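Side-chain contacts in exodeoxyribonuclease III (Neisseria meningitidis, PDB 2JC4), which acts as a 3'-5' exonuclease in DNA repair, probably on double-stranded DNA and with two magnesium or manganese ions: residues Ser170-Arg173 with Gln174-Gln177; Gly183-Ser187 with Leu188-His192. All coordinates share one frame; numbering follows the deposited sequence.

Contact 1: Ser170-Arg173 with Gln174-Gln177; sequences SVER and QWFQ
Gln177 N donates a hydrogen bond to Arg173 O at 2.9 Å, the same length as the bond from Gln174 N to Ser170 O one turn earlier in this i to i+4 set. Between them, Trp175 N bonds to Val171 O at 3.0 Å. That oxygen is used twice: it also lies 3.4 Å above one face of the Trp175 ring, displaced toward the rim, with Glu172 CA over the same face. The indole gets there because its CG is anti to the carbonyl carbon (chi1 -55°), which folds the ring back along the preceding helical turn. Val171 CG2, anti to its own backbone N, meets the pyrrole side of the indole, 3.5 Å from Trp175 NE1. At the six-membered end, Glu172 CG comes within 3.8 Å of Trp175 CZ3; the carboxylate beyond is turned 67° from the ring plane. Glu172 OE2 bridges to Lys120 and takes the N-H of His167, while OE1 bonds to Ser169. Phe117 and Lys120 of helix 115-135 also pack on Trp175. Arg173 extends away from the indole, its NE hydrogen-bonded to Ala150 O and its NH1 in a salt bridge with Asp153. The methylene of Glu172 thus serves as apolar surface for the indole, while its buried charge is met by a lysine, a backbone N-H and a serine hydroxyl, which probably keeps the carboxylate ionised.

Contact 2: Gly183-Ser187 with Leu188-His192; sequences GLTDS and LRQVH
Leu188 N reaches the carboxylate of Asp186 through water 1, which accepts from that N-H at 3.3 Å and donates to Asp186 OD1 at 2.9 Å. Beyond the water link, the Leu188 side chain heads away from the preceding segment. Arg189 follows, its N-H making a weak, bent bond to Asp186 O. Its side chain runs beside that of Asp186, pointing the same way, with Arg189 CG 3.7 Å from Asp186 OD2. The charged ends do not meet: Asp186 OD2 bridges to Arg215, and Arg189 NH2 to Asp155. A bend at chi2 (-62°) carries the Arg189 guanidinium round so that NH1 bonds in its own plane to His192 O at 2.9 Å, tying the middle of the short helix to the residue just past its end. Asp186 is the N-cap of this helix and also ends the edge strand 185-186, which pairs with strand 217-221 in one of the two sheets of the DNase I-like fold; Ser187 OG adds a bond to Ile219 O. Gln190 N donates to Asp186 O at 3.2 Å. The extended Gln190 chain crosses Thr185, with OE1 3.3 Å from Thr185 CG2, and its NE2 binds Ala226 O. Val191 N hydrogen-bonds to Ser187 O at 3.3 Å. Val191 CG1 sits 3.4 Å above the centre of the His192 ring.

How the contacts relate
Both contacts are local and partly buried, and they come in series along the chain: contact 1 occupies the first two turns of helix 170-180, contact 2 the edge strand 185-186 and the short helix that follows. Their centres are 16 Å apart, yet Phe176 CZ comes 3.9 Å from Asp186 OD2. In contact 1 Glu172 and Phe176 are buried, Ser170 and Gln174 exposed; in contact 2 Asp186, Ser187 and Leu188 are buried, Gln190 exposed. Contact 1 lays an aromatic ring against helix 115-135. Both send charged ends to outside partners, but contact 2 adds an N-cap and a water link, and borders strands 217-221 and 229-234 as well as helices 115-135 and 170-180.

Contact 1: Ser170-Arg173 with Gln174-Gln177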
ATOM      1  N   SER A 170      18.596  -5.300  -6.319  1.00 12.81           N
ATOM      2  CA  SER A 170      19.028  -6.107  -5.175  1.00 14.47           C
ATOM      3  C   SER A 170      18.973  -5.321  -3.861  1.00 13.74           C
ATOM      4  O   SER A 170      18.490  -5.829  -2.819  1.00 13.26           O
ATOM      5  CB  SER A 170      20.425  -6.687  -5.444  1.00 15.53           C
ATOM      6  OG  SER A 170      21.410  -5.656  -5.625  1.00 21.14           O
ATOM      7  N   VAL A 171      19.407  -4.070  -3.886  1.00 12.09           N
ATOM      8  CA  VAL A 171      19.377  -3.304  -2.629  1.00 12.75           C
ATOM      9  C   VAL A 171      17.942  -2.979  -2.163  1.00 11.63           C
ATOM     10  O   VAL A 171      17.640  -3.085  -0.976  1.00 12.55           O
ATOM     11  CB  VAL A 171      20.287  -2.045  -2.667  1.00 12.79           C
ATOM     12  CG1 VAL A 171      19.809  -1.024  -3.719  1.00 12.83           C
ATOM     13  CG2 VAL A 171      20.420  -1.445  -1.271  1.00 13.99           C
ATOM     14  N   GLU A 172      17.076  -2.584  -3.089  1.00 11.69           N
ATOM     15  CA  GLU A 172      15.651  -2.368  -2.759  1.00 11.71           C
ATOM     16  C   GLU A 172      15.054  -3.641  -2.205  1.00 11.70           C
ATOM     17  O   GLU A 172      14.302  -3.620  -1.211  1.00 11.50           O
ATOM     18  CB  GLU A 172      14.877  -1.939  -4.001  1.00 12.88           C
ATOM     19  CG  GLU A 172      15.053  -0.457  -4.360  1.00 10.84           C
ATOM     20  CD  GLU A 172      14.541  -0.151  -5.780  1.00 11.52           C
ATOM     21  OE1 GLU A 172      15.125  -0.678  -6.739  1.00 13.25           O
ATOM     22  OE2 GLU A 172      13.550   0.592  -5.939  1.00 11.68           O
ATOM     23  N   ARG A 173      15.414  -4.774  -2.810  1.00 11.22           N
ATOM     24  CA  ARG A 173      14.895  -6.053  -2.309  1.00 11.62           C
ATOM     25  C   ARG A 173      15.387  -6.342  -0.887  1.00 12.66           C
ATOM     26  O   ARG A 173      14.640  -6.869  -0.051  1.00 12.76           O
ATOM     27  CB  ARG A 173      15.195  -7.176  -3.301  1.00 11.24           C
ATOM     28  CG  ARG A 173      14.366  -7.023  -4.544  1.00  9.66           C
ATOM     29  CD  ARG A 173      14.804  -7.947  -5.651  1.00 10.68           C
ATOM     30  NE  ARG A 173      13.797  -7.881  -6.733  1.00 10.06           N
ATOM     31  CZ  ARG A 173      13.987  -8.366  -7.951  1.00 12.29           C
ATOM     32  NH1 ARG A 173      15.144  -8.965  -8.259  1.00 11.43           N
ATOM     33  NH2 ARG A 173      13.008  -8.291  -8.855  1.00  9.72           N
ATOM     34  N   GLN A 174      16.603  -5.890  -0.580  1.00 13.16           N
ATOM     35  CA  GLN A 174      17.081  -5.965   0.805  1.00 13.28           C
ATOM     36  C   GLN A 174      16.279  -5.100   1.776  1.00 12.77           C
ATOM     37  O   GLN A 174      16.006  -5.545   2.896  1.00 11.84           O
ATOM     38  CB  GLN A 174      18.570  -5.649   0.927  1.00 14.10           C
ATOM     39  CG  GLN A 174      19.141  -6.031   2.347  1.00 17.29           C
ATOM     40  CD  GLN A 174      18.854  -7.492   2.730  1.00 22.34           C
ATOM     41  OE1 GLN A 174      19.290  -8.444   2.055  1.00 26.36           O
ATOM     42  NE2 GLN A 174      18.130  -7.676   3.819  1.00 22.28           N
ATOM     43  N   TRP A 175      15.880  -3.898   1.355  1.00 11.29           N
ATOM     44  CA  TRP A 175      15.025  -3.049   2.199  1.00 11.91           C
ATOM     45  C   TRP A 175      13.678  -3.704   2.461  1.00 11.14           C
ATOM     46  O   TRP A 175      13.188  -3.654   3.586  1.00 11.87           O
ATOM     47  CB  TRP A 175      14.826  -1.646   1.610  1.00 12.24           C
ATOM     48  CG  TRP A 175      16.131  -0.958   1.323  1.00 13.58           C
ATOM     49  CD1 TRP A 175      17.353  -1.209   1.907  1.00 12.88           C
ATOM     50  CD2 TRP A 175      16.347   0.095   0.365  1.00 11.51           C
ATOM     51  NE1 TRP A 175      18.314  -0.390   1.346  1.00 14.05           N
ATOM     52  CE2 TRP A 175      17.720   0.414   0.398  1.00 11.90           C
ATOM     53  CE3 TRP A 175      15.517   0.762  -0.544  1.00 13.25           C
ATOM     54  CZ2 TRP A 175      18.276   1.389  -0.430  1.00 13.09           C
ATOM     55  CZ3 TRP A 175      16.074   1.730  -1.383  1.00 11.23           C
ATOM     56  CH2 TRP A 175      17.438   2.034  -1.307  1.00 12.70           C
ATOM     57  N   PHE A 176      13.116  -4.363   1.456  1.00 10.64           N
ATOM     58  CA  PHE A 176      11.877  -5.093   1.632  1.00 11.13           C
ATOM     59  C   PHE A 176      12.102  -6.270   2.595  1.00 11.75           C
ATOM     60  O   PHE A 176      11.286  -6.519   3.496  1.00 11.96           O
ATOM     61  CB  PHE A 176      11.317  -5.558   0.273  1.00 11.44           C
ATOM     62  CG  PHE A 176      10.001  -6.311   0.384  1.00 11.73           C
ATOM     63  CD1 PHE A 176       8.802  -5.614   0.587  1.00 12.47           C
ATOM     64  CD2 PHE A 176       9.967  -7.700   0.319  1.00 11.58           C
ATOM     65  CE1 PHE A 176       7.594  -6.297   0.696  1.00 12.57           C
ATOM     66  CE2 PHE A 176       8.744  -8.385   0.428  1.00 13.75           C
ATOM     67  CZ  PHE A 176       7.571  -7.674   0.596  1.00 12.78           C
ATOM     68  N   GLN A 177      13.223  -6.967   2.427  1.00 11.71           N
ATOM     69  CA  GLN A 177      13.570  -8.075   3.329  1.00 13.35           C
ATOM     70  C   GLN A 177      13.719  -7.581   4.767  1.00 13.60           C
ATOM     71  O   GLN A 177      13.307  -8.285   5.709  1.00 14.09           O
ATOM     72  CB  GLN A 177      14.815  -8.848   2.829  1.00 13.42           C
ATOM     73  CG  GLN A 177      15.126 -10.174   3.598  1.00 16.15           C
ATOM     74  CD  GLN A 177      13.994 -11.178   3.520  1.00 16.94           C
ATOM     75  OE1 GLN A 177      13.542 -11.515   2.426  1.00 18.06           O
ATOM     76  NE2 GLN A 177      13.511 -11.641   4.668  1.00 16.14           N
TER

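Contact 2: Gly183-Ser187 with Leu188-His192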
ATOM      1  N   GLY A 183       9.587  -9.817  11.523  1.00 15.03           N
ATOM      2  CA  GLY A 183       8.649 -10.867  11.903  1.00 13.94           C
ATOM      3  C   GLY A 183       7.301 -10.672  11.224  1.00 14.30           C
ATOM      4  O   GLY A 183       6.237 -10.750  11.865  1.00 13.38           O
ATOM      5  N   LEU A 184       7.363 -10.364   9.933  1.00 13.40           N
ATOM      6  CA  LEU A 184       6.183 -10.130   9.102  1.00 13.93           C
ATOM      7  C   LEU A 184       6.269 -11.051   7.905  1.00 14.81           C
ATOM      8  O   LEU A 184       7.362 -11.442   7.525  1.00 15.88           O
ATOM      9  CB  LEU A 184       6.181  -8.683   8.605  1.00 13.42           C
ATOM     10  CG  LEU A 184       5.912  -7.610   9.660  1.00 13.19           C
ATOM     11  CD1 LEU A 184       6.114  -6.281   8.960  1.00 14.26           C
ATOM     12  CD2 LEU A 184       4.449  -7.718  10.197  1.00 11.14           C
ATOM     13  N   THR A 185       5.105 -11.404   7.355  1.00 15.28           N
ATOM     14  CA  THR A 185       4.941 -12.346   6.251  1.00 16.14           C
ATOM     15  C   THR A 185       4.360 -11.596   5.048  1.00 15.68           C
ATOM     16  O   THR A 185       3.377 -10.859   5.202  1.00 15.80           O
ATOM     17  CB  THR A 185       3.947 -13.471   6.700  1.00 16.39           C
ATOM     18  OG1 THR A 185       4.606 -14.327   7.644  1.00 20.55           O
ATOM     19  CG2 THR A 185       3.477 -14.317   5.525  1.00 20.76           C
ATOM     20  N   ASP A 186       4.983 -11.750   3.867  1.00 14.06           N
ATOM     21  CA  ASP A 186       4.420 -11.233   2.599  1.00 14.61           C
ATOM     22  C   ASP A 186       3.133 -12.048   2.313  1.00 13.92           C
ATOM     23  O   ASP A 186       3.213 -13.149   1.762  1.00 13.67           O
ATOM     24  CB  ASP A 186       5.491 -11.436   1.473  1.00 14.74           C
ATOM     25  CG  ASP A 186       5.041 -10.973   0.074  1.00 16.92           C
ATOM     26  OD1 ASP A 186       3.846 -10.681  -0.138  1.00 17.28           O
ATOM     27  OD2 ASP A 186       5.922 -10.936  -0.833  1.00 12.36           O
ATOM     28  N   SER A 187       1.967 -11.517   2.661  1.00 13.06           N
ATOM     29  CA  SER A 187       0.738 -12.331   2.637  1.00 13.56           C
ATOM     30  C   SER A 187       0.434 -12.980   1.288  1.00 14.07           C
ATOM     31  O   SER A 187       0.073 -14.163   1.228  1.00 14.16           O
ATOM     32  CB  SER A 187      -0.480 -11.576   3.149  1.00 14.12           C
ATOM     33  OG  SER A 187      -0.915 -10.565   2.267  1.00 15.51           O
ATOM     34  N   LEU A 188       0.571 -12.219   0.201  1.00 13.49           N
ATOM     35  CA  LEU A 188       0.229 -12.769  -1.116  1.00 13.58           C
ATOM     36  C   LEU A 188       1.055 -14.044  -1.405  1.00 14.59           C
ATOM     37  O   LEU A 188       0.520 -15.032  -1.945  1.00 14.92           O
ATOM     38  CB  LEU A 188       0.452 -11.712  -2.203  1.00 13.11           C
ATOM     39  CG  LEU A 188      -0.044 -12.099  -3.608  1.00 14.67           C
ATOM     40  CD1 LEU A 188      -0.656 -10.877  -4.348  1.00 16.65           C
ATOM     41  CD2 LEU A 188       1.067 -12.754  -4.396  1.00 13.49           C
ATOM     42  N   ARG A 189       2.336 -14.044  -1.030  1.00 15.08           N
ATOM     43  CA  ARG A 189       3.203 -15.205  -1.311  1.00 16.04           C
ATOM     44  C   ARG A 189       2.990 -16.374  -0.342  1.00 17.25           C
ATOM     45  O   ARG A 189       3.321 -17.527  -0.655  1.00 17.38           O
ATOM     46  CB  ARG A 189       4.684 -14.804  -1.381  1.00 16.00           C
ATOM     47  CG  ARG A 189       5.082 -14.026  -2.641  1.00 14.18           C
ATOM     48  CD  ARG A 189       4.863 -14.865  -3.878  1.00 13.59           C
ATOM     49  NE  ARG A 189       5.221 -14.154  -5.107  1.00 13.25           N
ATOM     50  CZ  ARG A 189       4.694 -14.403  -6.303  1.00 12.42           C
ATOM     51  NH1 ARG A 189       3.726 -15.315  -6.420  1.00 11.51           N
ATOM     52  NH2 ARG A 189       5.086 -13.698  -7.384  1.00  9.46           N
ATOM     53  N   GLN A 190       2.416 -16.104   0.827  1.00 17.67           N
ATOM     54  CA  GLN A 190       1.969 -17.219   1.672  1.00 18.64           C
ATOM     55  C   GLN A 190       0.852 -18.020   0.957  1.00 17.67           C
ATOM     56  O   GLN A 190       0.914 -19.237   0.889  1.00 17.76           O
ATOM     57  CB  GLN A 190       1.496 -16.743   3.042  1.00 19.30           C
ATOM     58  CG  GLN A 190       0.798 -17.872   3.840  1.00 23.42           C
ATOM     59  CD  GLN A 190       0.556 -17.502   5.283  1.00 26.52           C
ATOM     60  OE1 GLN A 190       1.421 -16.908   5.936  1.00 28.88           O
ATOM     61  NE2 GLN A 190      -0.628 -17.854   5.799  1.00 26.67           N
ATOM     62  N   VAL A 191      -0.139 -17.323   0.410  1.00 17.52           N
ATOM     63  CA  VAL A 191      -1.294 -17.925  -0.289  1.00 17.84           C
ATOM     64  C   VAL A 191      -0.936 -18.456  -1.691  1.00 17.66           C
ATOM     65  O   VAL A 191      -1.441 -19.508  -2.130  1.00 17.40           O
ATOM     66  CB  VAL A 191      -2.506 -16.906  -0.387  1.00 18.36           C
ATOM     67  CG1 VAL A 191      -3.672 -17.475  -1.194  1.00 19.00           C
ATOM     68  CG2 VAL A 191      -3.007 -16.517   0.993  1.00 19.06           C
ATOM     69  N   HIS A 192      -0.094 -17.703  -2.405  1.00 16.52           N
ATOM     70  CA  HIS A 192       0.198 -17.941  -3.808  1.00 17.15           C
ATOM     71  C   HIS A 192       1.715 -17.898  -3.987  1.00 16.38           C
ATOM     72  O   HIS A 192       2.253 -16.914  -4.510  1.00 15.41           O
ATOM     73  CB  HIS A 192      -0.404 -16.832  -4.681  1.00 16.60           C
ATOM     74  CG  HIS A 192      -1.883 -16.665  -4.531  1.00 19.90           C
ATOM     75  ND1 HIS A 192      -2.783 -17.626  -4.938  1.00 23.14           N
ATOM     76  CD2 HIS A 192      -2.620 -15.617  -4.095  1.00 23.93           C
ATOM     77  CE1 HIS A 192      -4.013 -17.188  -4.733  1.00 26.54           C
ATOM     78  NE2 HIS A 192      -3.943 -15.968  -4.230  1.00 25.12           N
TER
HETATM   79  O   HOH W   1       1.403  -9.070  -0.208  1.00 10.59           O